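Local structure of 2-nitropropane dioxygenase (Streptomyces ansochromogenes, 3BW2) at residues V14-A19 with A233-T238; L149-T154 with I170-E175; G177-T182 with A318-Q323. The protein is an FMN-dependent oxidoreductase of the nitronate monooxygenase family that probably uses molecular oxygen to denitrify alkyl nitronates such as propionate 3-nitronate. All coordinates share one frame; numbering follows the deposited sequence.

Contact 1 of 3, residues V14-A19 with A233-T238. With FMN (flavin mononucleotide), chain B.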
loop_
_atom_site.group_PDB
_atom_site.type_symbol
_atom_site.label_atom_id
_atom_site.label_comp_id
_atom_site.label_asym_id
_atom_site.label_seq_id
_atom_site.Cartn_x
_atom_site.Cartn_y
_atom_site.Cartn_z
ATOM N N VAL A 14 4.716 -12.578 14.568
ATOM C CA VAL A 14 5.492 -13.579 13.856
ATOM C C VAL A 14 6.733 -12.950 13.242
ATOM O O VAL A 14 6.646 -11.922 12.571
ATOM C CB VAL A 14 4.668 -14.224 12.719
ATOM C CG1 VAL A 14 5.507 -15.282 12.002
ATOM C CG2 VAL A 14 3.394 -14.838 13.280
ATOM N N GLN A 15 7.889 -13.556 13.491
ATOM C CA GLN A 15 9.131 -13.063 12.906
ATOM C C GLN A 15 9.216 -13.721 11.538
ATOM O O GLN A 15 9.299 -14.949 11.426
ATOM C CB GLN A 15 10.337 -13.460 13.760
ATOM C CG GLN A 15 11.670 -13.336 13.036
ATOM C CD GLN A 15 12.305 -14.686 12.771
ATOM O OE1 GLN A 15 12.698 -15.000 11.640
ATOM N NE2 GLN A 15 12.416 -15.494 13.816
ATOM N N ALA A 16 9.173 -12.901 10.499
ATOM C CA ALA A 16 9.219 -13.409 9.138
ATOM C C ALA A 16 10.487 -14.189 8.830
ATOM O O ALA A 16 11.584 -13.822 9.269
ATOM C CB ALA A 16 9.081 -12.253 8.151
ATOM N N PRO A 17 10.353 -15.303 8.099
ATOM C CA PRO A 17 11.551 -16.069 7.759
ATOM C C PRO A 17 12.299 -15.177 6.773
ATOM O O PRO A 17 11.678 -14.580 5.893
ATOM C CB PRO A 17 10.985 -17.312 7.080
ATOM C CG PRO A 17 9.721 -16.784 6.432
ATOM C CD PRO A 17 9.144 -15.937 7.545
ATOM N N MET A 18 13.610 -15.061 6.928
ATOM C CA MET A 18 14.397 -14.230 6.030
ATOM C C MET A 18 15.646 -14.986 5.609
ATOM O O MET A 18 16.529 -15.251 6.421
ATOM C CB MET A 18 14.747 -12.906 6.721
ATOM C CG MET A 18 13.505 -12.089 7.074
ATOM S SD MET A 18 13.822 -10.475 7.835
ATOM C CE MET A 18 13.849 -10.930 9.593
ATOM N N ALA A 19 15.700 -15.346 4.332
ATOM C CA ALA A 19 16.822 -16.103 3.789
ATOM C C ALA A 19 18.069 -15.249 3.665
ATOM O O ALA A 19 18.067 -14.073 4.026
ATOM C CB ALA A 19 16.449 -16.684 2.429
ATOM N N ALA A 233 -2.730 -12.448 13.362
ATOM C CA ALA A 233 -1.376 -12.128 13.792
ATOM C C ALA A 233 -0.708 -11.236 12.770
ATOM O O ALA A 233 -1.225 -11.037 11.672
ATOM C CB ALA A 233 -0.558 -13.409 13.975
ATOM N N ALA A 234 0.444 -10.697 13.147
ATOM C CA ALA A 234 1.211 -9.832 12.266
ATOM C C ALA A 234 2.577 -10.475 12.057
ATOM O O ALA A 234 3.197 -10.938 13.013
ATOM C CB ALA A 234 1.376 -8.451 12.896
ATOM N N GLN A 235 3.034 -10.512 10.811
ATOM C CA GLN A 235 4.338 -11.076 10.494
ATOM C C GLN A 235 5.265 -9.925 10.130
ATOM O O GLN A 235 4.965 -9.131 9.233
ATOM C CB GLN A 235 4.241 -12.061 9.329
ATOM C CG GLN A 235 5.587 -12.633 8.933
ATOM C CD GLN A 235 5.470 -13.820 8.003
ATOM O OE1 GLN A 235 4.924 -14.861 8.374
ATOM N NE2 GLN A 235 5.989 -13.674 6.790
ATOM N N LEU A 236 6.387 -9.839 10.839
ATOM C CA LEU A 236 7.358 -8.768 10.642
ATOM C C LEU A 236 8.725 -9.266 10.200
ATOM O O LEU A 236 9.317 -10.138 10.843
ATOM C CB LEU A 236 7.546 -7.987 11.944
ATOM C CG LEU A 236 6.405 -7.181 12.560
ATOM C CD1 LEU A 236 5.203 -8.061 12.862
ATOM C CD2 LEU A 236 6.932 -6.545 13.840
ATOM N N GLY A 237 9.227 -8.687 9.114
ATOM C CA GLY A 237 10.539 -9.048 8.620
ATOM C C GLY A 237 11.538 -7.945 8.942
ATOM O O GLY A 237 12.371 -8.088 9.838
ATOM N N THR A 238 11.432 -6.833 8.221
ATOM C CA THR A 238 12.332 -5.693 8.391
ATOM C C THR A 238 12.545 -5.265 9.846
ATOM O O THR A 238 13.666 -4.934 10.239
ATOM C CB THR A 238 11.842 -4.480 7.559
ATOM O OG1 THR A 238 11.813 -4.836 6.167
ATOM C CG2 THR A 238 12.777 -3.286 7.742
HETATM N N1 FMN B . 9.513 -14.437 3.035
HETATM C C2 FMN B . 9.564 -15.830 2.859
HETATM O O2 FMN B . 8.525 -16.484 2.819
HETATM N N3 FMN B . 10.780 -16.483 2.737
HETATM C C4 FMN B . 11.995 -15.817 2.788
HETATM O O4 FMN B . 13.062 -16.449 2.680
HETATM C C4A FMN B . 11.967 -14.409 2.981
HETATM N N5 FMN B . 13.151 -13.680 3.069
HETATM C C5A FMN B . 13.149 -12.300 3.289
HETATM C C6 FMN B . 14.381 -11.605 3.394
HETATM C C7 FMN B . 14.446 -10.187 3.628
HETATM C C7M FMN B . 15.666 -9.759 4.479
HETATM C C8 FMN B . 13.170 -9.533 3.788
HETATM C C8M FMN B . 12.969 -8.307 4.679
HETATM C C9 FMN B . 11.917 -10.214 3.659
HETATM C C9A FMN B . 11.902 -11.608 3.413
HETATM N N10 FMN B . 10.687 -12.335 3.301
HETATM C C10 FMN B . 10.707 -13.732 3.100
HETATM C "C1'" FMN B . 9.343 -11.605 3.241
HETATM C "C2'" FMN B . 8.705 -11.687 4.651
HETATM O "O2'" FMN B . 8.048 -12.938 4.781
HETATM C "C3'" FMN B . 7.619 -10.582 4.887
HETATM O "O3'" FMN B . 6.645 -10.749 3.856
HETATM C "C4'" FMN B . 8.150 -9.140 4.825
HETATM O "O4'" FMN B . 9.342 -9.082 5.608
HETATM C "C5'" FMN B . 7.097 -8.139 5.388
HETATM O "O5'" FMN B . 7.574 -6.765 5.347
HETATM P P FMN B . 8.449 -5.982 6.486
HETATM O O1P FMN B . 7.713 -6.787 7.502
HETATM O O2P FMN B . 7.848 -4.781 5.779
HETATM O O3P FMN B . 9.643 -6.651 5.831
#
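The first and last strands of the TIM barrel, 13-15 and 233-236, pair in parallel here through Val14 and Gln235, Gln15 and Leu236, closing the barrel beside the FMN. Three backbone bonds fix the register: Val14 N to Ala234 O, Leu236 N to Val14 O (2.7 Å) and Ala16 N to Leu236 O, whose donor stands above the carbonyl plane. Val14 and Gln235 share a face of the sheet. With CG anti to the backbone N (chi1 178°) and the chain extended, Gln235 passes Val14, its OE1 near Val14 CG1, while its CG lies 3.6 Å from Ala16 CB. Gln235 NE2 comes to 3.0 Å from FMN O2'. Beyond the strand, Gly237 N donates to FMN O1P at 2.9 Å and Thr238 OG1 to FMN O3P at 2.8 Å. Gly237 has to lack a side chain, since a CB would collide with FMN O4'. Ala19 N donates to FMN N5 at 3.3 Å. Met18 lays CB and CG against the flavin near C6 and C5A, then bends at chi3 (-90°) to bring CE to 3.2 Å from Gly237 O. Strand 38-41 meets Val14 and Pro17 through Phe39, helix 25-33 packs on Gln15, and strand 211-214 flanks Gln235.

Contact 2 of 3, residues L149-T154 with I170-E175. With FMN (flavin mononucleotide), chain B.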
loop_
_atom_site.group_PDB
_atom_site.type_symbol
_atom_site.label_atom_id
_atom_site.label_comp_id
_atom_site.label_asym_id
_atom_site.label_seq_id
_atom_site.Cartn_x
_atom_site.Cartn_y
_atom_site.Cartn_z
ATOM N N LEU A 149 1.129 -22.620 6.524
ATOM C CA LEU A 149 0.854 -21.245 6.120
ATOM C C LEU A 149 1.359 -21.034 4.698
ATOM O O LEU A 149 2.351 -21.637 4.293
ATOM C CB LEU A 149 1.561 -20.257 7.047
ATOM C CG LEU A 149 0.966 -19.954 8.423
ATOM C CD1 LEU A 149 0.764 -21.220 9.224
ATOM C CD2 LEU A 149 1.903 -19.009 9.148
ATOM N N VAL A 150 0.668 -20.179 3.947
ATOM C CA VAL A 150 1.049 -19.866 2.575
ATOM C C VAL A 150 0.790 -18.390 2.288
ATOM O O VAL A 150 -0.252 -17.848 2.662
ATOM C CB VAL A 150 0.242 -20.698 1.549
ATOM C CG1 VAL A 150 0.698 -20.354 0.137
ATOM C CG2 VAL A 150 0.418 -22.191 1.817
ATOM N N THR A 151 1.733 -17.734 1.620
ATOM C CA THR A 151 1.561 -16.322 1.286
ATOM C C THR A 151 0.672 -16.119 0.056
ATOM O O THR A 151 0.709 -16.907 -0.894
ATOM C CB THR A 151 2.925 -15.638 1.010
ATOM O OG1 THR A 151 3.649 -15.503 2.237
ATOM C CG2 THR A 151 2.723 -14.251 0.381
ATOM N N ALA A 152 -0.122 -15.053 0.092
ATOM C CA ALA A 152 -1.001 -14.675 -1.009
ATOM C C ALA A 152 -0.910 -13.156 -1.102
ATOM O O ALA A 152 -0.790 -12.485 -0.079
ATOM C CB ALA A 152 -2.438 -15.100 -0.720
ATOM N N THR A 153 -0.961 -12.610 -2.314
ATOM C CA THR A 153 -0.870 -11.162 -2.481
ATOM C C THR A 153 -2.165 -10.552 -3.029
ATOM O O THR A 153 -2.276 -9.330 -3.165
ATOM C CB THR A 153 0.307 -10.779 -3.408
ATOM O OG1 THR A 153 0.078 -11.294 -4.723
ATOM C CG2 THR A 153 1.621 -11.357 -2.867
ATOM N N THR A 154 -3.134 -11.416 -3.334
ATOM C CA THR A 154 -4.436 -11.004 -3.860
ATOM C C THR A 154 -5.511 -11.905 -3.267
ATOM O O THR A 154 -5.214 -12.986 -2.743
ATOM C CB THR A 154 -4.528 -11.178 -5.394
ATOM O OG1 THR A 154 -4.417 -12.573 -5.714
ATOM C CG2 THR A 154 -3.426 -10.410 -6.100
ATOM N N ILE A 170 -1.013 -15.995 4.611
ATOM C CA ILE A 170 -0.256 -14.805 4.971
ATOM C C ILE A 170 -0.571 -13.755 3.912
ATOM O O ILE A 170 -0.162 -13.890 2.764
ATOM C CB ILE A 170 1.258 -15.064 4.952
ATOM C CG1 ILE A 170 1.614 -16.177 5.947
ATOM C CG2 ILE A 170 2.003 -13.777 5.289
ATOM C CD1 ILE A 170 3.033 -16.708 5.793
ATOM N N ALA A 171 -1.314 -12.721 4.291
ATOM C CA ALA A 171 -1.657 -11.656 3.353
ATOM C C ALA A 171 -0.501 -10.668 3.356
ATOM O O ALA A 171 -0.365 -9.856 4.271
ATOM C CB ALA A 171 -2.960 -10.966 3.779
ATOM N N GLN A 172 0.339 -10.758 2.333
ATOM C CA GLN A 172 1.501 -9.889 2.218
ATOM C C GLN A 172 1.203 -8.700 1.309
ATOM O O GLN A 172 0.983 -8.865 0.109
ATOM C CB GLN A 172 2.688 -10.682 1.670
ATOM C CG GLN A 172 3.954 -9.859 1.474
ATOM C CD GLN A 172 4.919 -10.530 0.524
ATOM O OE1 GLN A 172 4.524 -10.972 -0.559
ATOM N NE2 GLN A 172 6.194 -10.607 0.914
ATOM N N GLY A 173 1.208 -7.506 1.896
ATOM C CA GLY A 173 0.928 -6.296 1.140
ATOM C C GLY A 173 2.092 -5.799 0.302
ATOM O O GLY A 173 3.213 -6.307 0.396
ATOM N N VAL A 174 1.827 -4.783 -0.510
ATOM C CA VAL A 174 2.843 -4.222 -1.389
ATOM C C VAL A 174 3.999 -3.572 -0.621
ATOM O O VAL A 174 5.112 -3.464 -1.142
ATOM C CB VAL A 174 2.210 -3.183 -2.360
ATOM C CG1 VAL A 174 1.887 -1.898 -1.618
ATOM C CG2 VAL A 174 3.139 -2.920 -3.526
ATOM N N GLU A 175 3.744 -3.158 0.617
ATOM C CA GLU A 175 4.766 -2.501 1.437
ATOM C C GLU A 175 5.878 -3.428 1.930
ATOM O O GLU A 175 6.942 -2.965 2.343
ATOM C CB GLU A 175 4.124 -1.841 2.663
ATOM C CG GLU A 175 2.967 -0.904 2.350
ATOM C CD GLU A 175 1.621 -1.573 2.533
ATOM O OE1 GLU A 175 1.385 -2.628 1.909
ATOM O OE2 GLU A 175 0.802 -1.040 3.307
HETATM N N1 FMN B . 9.513 -14.437 3.035
HETATM C C2 FMN B . 9.564 -15.830 2.859
HETATM O O2 FMN B . 8.525 -16.484 2.819
HETATM N N3 FMN B . 10.780 -16.483 2.737
HETATM C C4 FMN B . 11.995 -15.817 2.788
HETATM O O4 FMN B . 13.062 -16.449 2.680
HETATM C C4A FMN B . 11.967 -14.409 2.981
HETATM N N5 FMN B . 13.151 -13.680 3.069
HETATM C C5A FMN B . 13.149 -12.300 3.289
HETATM C C6 FMN B . 14.381 -11.605 3.394
HETATM C C7 FMN B . 14.446 -10.187 3.628
HETATM C C7M FMN B . 15.666 -9.759 4.479
HETATM C C8 FMN B . 13.170 -9.533 3.788
HETATM C C8M FMN B . 12.969 -8.307 4.679
HETATM C C9 FMN B . 11.917 -10.214 3.659
HETATM C C9A FMN B . 11.902 -11.608 3.413
HETATM N N10 FMN B . 10.687 -12.335 3.301
HETATM C C10 FMN B . 10.707 -13.732 3.100
HETATM C "C1'" FMN B . 9.343 -11.605 3.241
HETATM C "C2'" FMN B . 8.705 -11.687 4.651
HETATM O "O2'" FMN B . 8.048 -12.938 4.781
HETATM C "C3'" FMN B . 7.619 -10.582 4.887
HETATM O "O3'" FMN B . 6.645 -10.749 3.856
HETATM C "C4'" FMN B . 8.150 -9.140 4.825
HETATM O "O4'" FMN B . 9.342 -9.082 5.608
HETATM C "C5'" FMN B . 7.097 -8.139 5.388
HETATM O "O5'" FMN B . 7.574 -6.765 5.347
HETATM P P FMN B . 8.449 -5.982 6.486
HETATM O O1P FMN B . 7.713 -6.787 7.502
HETATM O O2P FMN B . 7.848 -4.781 5.779
HETATM O O3P FMN B . 9.643 -6.651 5.831
#
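Ile170, Gln172 and Thr151 bury more surface than any other residues where strands 149-152 and 170-172 run side by side, their directions 25° apart. With CG1 of Ile170 anti to its carbonyl carbon (chi1 -60°) and the chain extended beyond it, Ile170 CD1 comes to 4.0 Å from Leu149 CB. Thr151 is on the same face; its OG1 lies 3.6 Å from Ile170 CB, and its methyl CG2 3.8 Å from Gln172 CB. Three backbone bonds join the strands: Ile170 N donates to Val150 O from above the carbonyl plane, Ala152 N to Ile170 O at 2.9 Å, and Gln172 N to Ala152 O at a longer 3.2 Å. Gln172 stretches out from the strand end, CG anti to the backbone N (chi1 179°), alongside Thr153, whose CG2 lies 3.7 Å from Gln172 OE1. The amide is engaged at both ends. Its NE2 donates to FMN O3' (3.0 Å) and to His179 O, while OE1 accepts from Gly181 N. A leucine in place of Gln172 would probably leave FMN O3', His179 O and Gly181 N without their amide partner and the loop at 179-181 less firmly held to the strand end. The contact belongs to the beta-alpha-beta unit completed by helix 155-163. Its chemistry implies a division of labour: backbone bonds and close side-chain packing join the strands, while one buried amide, its rotation probably fixed by bonds at both ends, binds the ribityl O3'.

Contact 3 of 3, residues G177-T182 with A318-Q323. With FMN (flavin mononucleotide), chain B.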
loop_
_atom_site.group_PDB
_atom_site.type_symbol
_atom_site.label_atom_id
_atom_site.label_comp_id
_atom_site.label_asym_id
_atom_site.label_seq_id
_atom_site.Cartn_x
_atom_site.Cartn_y
_atom_site.Cartn_z
ATOM N N GLY A 177 8.939 -6.046 2.631
ATOM C CA GLY A 177 10.322 -6.059 2.197
ATOM C C GLY A 177 10.615 -7.429 1.606
ATOM O O GLY A 177 9.899 -8.395 1.887
ATOM N N GLY A 178 11.655 -7.527 0.784
ATOM C CA GLY A 178 11.990 -8.810 0.194
ATOM C C GLY A 178 11.068 -9.186 -0.952
ATOM O O GLY A 178 10.402 -8.326 -1.534
ATOM N N HIS A 179 11.014 -10.475 -1.269
ATOM C CA HIS A 179 10.194 -10.948 -2.381
ATOM C C HIS A 179 8.685 -10.951 -2.189
ATOM O O HIS A 179 8.172 -11.376 -1.151
ATOM C CB HIS A 179 10.608 -12.364 -2.790
ATOM C CG HIS A 179 11.863 -12.419 -3.602
ATOM N ND1 HIS A 179 13.118 -12.431 -3.035
ATOM C CD2 HIS A 179 12.055 -12.457 -4.941
ATOM C CE1 HIS A 179 14.031 -12.477 -3.990
ATOM N NE2 HIS A 179 13.411 -12.493 -5.157
ATOM N N GLN A 180 7.978 -10.475 -3.209
ATOM C CA GLN A 180 6.526 -10.488 -3.196
ATOM C C GLN A 180 6.211 -11.966 -3.385
ATOM O O GLN A 180 6.808 -12.617 -4.247
ATOM C CB GLN A 180 5.971 -9.686 -4.372
ATOM C CG GLN A 180 5.909 -8.191 -4.126
ATOM C CD GLN A 180 4.896 -7.843 -3.057
ATOM O OE1 GLN A 180 5.255 -7.424 -1.955
ATOM N NE2 GLN A 180 3.616 -8.029 -3.373
ATOM N N GLY A 181 5.291 -12.492 -2.580
ATOM C CA GLY A 181 4.936 -13.898 -2.673
ATOM C C GLY A 181 3.876 -14.250 -3.706
ATOM O O GLY A 181 3.013 -15.092 -3.447
ATOM N N THR A 182 3.928 -13.607 -4.870
ATOM C CA THR A 182 2.971 -13.899 -5.938
ATOM C C THR A 182 3.173 -15.359 -6.360
ATOM O O THR A 182 4.298 -15.853 -6.384
ATOM C CB THR A 182 3.197 -12.979 -7.156
ATOM O OG1 THR A 182 4.584 -12.979 -7.492
ATOM C CG2 THR A 182 2.762 -11.558 -6.853
ATOM N N ALA A 318 21.653 -6.585 -2.259
ATOM C CA ALA A 318 20.198 -6.656 -2.332
ATOM C C ALA A 318 19.690 -6.245 -0.952
ATOM O O ALA A 318 19.480 -7.083 -0.079
ATOM C CB ALA A 318 19.749 -8.082 -2.662
ATOM N N LEU A 319 19.499 -4.944 -0.765
ATOM C CA LEU A 319 19.050 -4.392 0.510
ATOM C C LEU A 319 17.546 -4.558 0.781
ATOM O O LEU A 319 16.816 -3.573 0.911
ATOM C CB LEU A 319 19.437 -2.909 0.563
ATOM C CG LEU A 319 20.929 -2.619 0.319
ATOM C CD1 LEU A 319 21.183 -1.116 0.335
ATOM C CD2 LEU A 319 21.769 -3.315 1.392
ATOM N N TRP A 320 17.088 -5.801 0.875
ATOM C CA TRP A 320 15.675 -6.081 1.127
ATOM C C TRP A 320 15.170 -5.274 2.328
ATOM O O TRP A 320 15.786 -5.282 3.397
ATOM C CB TRP A 320 15.467 -7.570 1.421
ATOM C CG TRP A 320 16.000 -8.525 0.392
ATOM C CD1 TRP A 320 16.600 -9.729 0.640
ATOM C CD2 TRP A 320 15.942 -8.395 -1.037
ATOM N NE1 TRP A 320 16.918 -10.355 -0.539
ATOM C CE2 TRP A 320 16.526 -9.560 -1.585
ATOM C CE3 TRP A 320 15.458 -7.409 -1.908
ATOM C CZ2 TRP A 320 16.637 -9.767 -2.965
ATOM C CZ3 TRP A 320 15.571 -7.615 -3.282
ATOM C CH2 TRP A 320 16.157 -8.785 -3.794
ATOM N N ALA A 321 14.047 -4.583 2.156
ATOM C CA ALA A 321 13.486 -3.781 3.238
ATOM C C ALA A 321 12.070 -3.331 2.896
ATOM O O ALA A 321 11.781 -2.998 1.747
ATOM C CB ALA A 321 14.377 -2.557 3.500
ATOM N N GLY A 322 11.193 -3.336 3.897
ATOM C CA GLY A 322 9.823 -2.908 3.688
ATOM C C GLY A 322 9.772 -1.392 3.737
ATOM O O GLY A 322 10.757 -0.752 4.107
ATOM N N GLN A 323 8.633 -0.811 3.379
ATOM C CA GLN A 323 8.498 0.640 3.368
ATOM C C GLN A 323 8.621 1.309 4.736
ATOM O O GLN A 323 8.749 2.527 4.822
ATOM C CB GLN A 323 7.175 1.031 2.716
ATOM C CG GLN A 323 7.078 0.623 1.252
ATOM C CD GLN A 323 5.854 1.201 0.580
ATOM O OE1 GLN A 323 4.747 1.084 1.094
ATOM N NE2 GLN A 323 6.047 1.829 -0.578
HETATM N N1 FMN B . 9.513 -14.437 3.035
HETATM C C2 FMN B . 9.564 -15.830 2.859
HETATM O O2 FMN B . 8.525 -16.484 2.819
HETATM N N3 FMN B . 10.780 -16.483 2.737
HETATM C C4 FMN B . 11.995 -15.817 2.788
HETATM O O4 FMN B . 13.062 -16.449 2.680
HETATM C C4A FMN B . 11.967 -14.409 2.981
HETATM N N5 FMN B . 13.151 -13.680 3.069
HETATM C C5A FMN B . 13.149 -12.300 3.289
HETATM C C6 FMN B . 14.381 -11.605 3.394
HETATM C C7 FMN B . 14.446 -10.187 3.628
HETATM C C7M FMN B . 15.666 -9.759 4.479
HETATM C C8 FMN B . 13.170 -9.533 3.788
HETATM C C8M FMN B . 12.969 -8.307 4.679
HETATM C C9 FMN B . 11.917 -10.214 3.659
HETATM C C9A FMN B . 11.902 -11.608 3.413
HETATM N N10 FMN B . 10.687 -12.335 3.301
HETATM C C10 FMN B . 10.707 -13.732 3.100
HETATM C "C1'" FMN B . 9.343 -11.605 3.241
HETATM C "C2'" FMN B . 8.705 -11.687 4.651
HETATM O "O2'" FMN B . 8.048 -12.938 4.781
HETATM C "C3'" FMN B . 7.619 -10.582 4.887
HETATM O "O3'" FMN B . 6.645 -10.749 3.856
HETATM C "C4'" FMN B . 8.150 -9.140 4.825
HETATM O "O4'" FMN B . 9.342 -9.082 5.608
HETATM C "C5'" FMN B . 7.097 -8.139 5.388
HETATM O "O5'" FMN B . 7.574 -6.765 5.347
HETATM P P FMN B . 8.449 -5.982 6.486
HETATM O O1P FMN B . 7.713 -6.787 7.502
HETATM O O2P FMN B . 7.848 -4.781 5.779
HETATM O O3P FMN B . 9.643 -6.651 5.831
#
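Gly177 CA presses against the backbone of the opposing loop, 3.3 Å from both Ala321 C and Gly322 N, with its CA-H also approaching Ala321 O. A CB on Gly177 would point toward this loop and clash with Ala321 C and Gly322 N, so the approach depends on glycine. Gly178 needs to be small for another reason: a CB there would collide with FMN C9, and its positive phi (77°) itself favours glycine. Gly177 N donates to FMN O5' at 3.1 Å, and Gly322 CA stands 3.4 Å from FMN O2P. Trp320 also belongs to the first shell. Its CB lies 3.6 Å from FMN C7, at the dimethylbenzene end of the flavin, and the indole, with CG anti to the carbonyl carbon (chi1 -54°), comes close to Gly178 CA. Farther along, Trp320 CZ2 meets His179 CE1 at 3.9 Å, the two rings lying obliquely with planes 62° apart. Ala318 CB sits on one face of the indole, toward its rim.

In the next shell, His179 NE2 bonds to Thr271 OG1 and the ring meets Phe130. Strand 275-278 ties the two segments together, Arg276 sharing backbone bonds with Gly178 and Ala321. His252 NE2 bonds to Trp320 O. Gly177 and Gly178, at the start of strand 178-179, and the loop 318-323 thus form one wall of the FMN pocket, at the C-terminal end of the barrel strands, where TIM-barrel flavoproteins bind FMN.

All three contacts converge on one FMN, with centres 11 to 12 Å apart, and overlap on the cofactor. Contact 1 reaches the flavin, ribityl O2' and the phosphate, contact 2 ribityl O3', and contact 3 the dimethylbenzene ring, O5' and the phosphate. Contacts 1 and 2 lie in the same parallel sheet and touch where Gln235 OE1 packs 3.7 Å from Ile170 CD1. Contact 3 is joined to each: Thr238 OG1 is 2.8 Å from Gly322 N, a probable hydrogen bond beside the phosphate, and the Gln172 amide links contact 2 to the loop at 179-181. Glu175 O and Gln323 N, 2.9 Å apart, probably add a second tie between contacts 2 and 3.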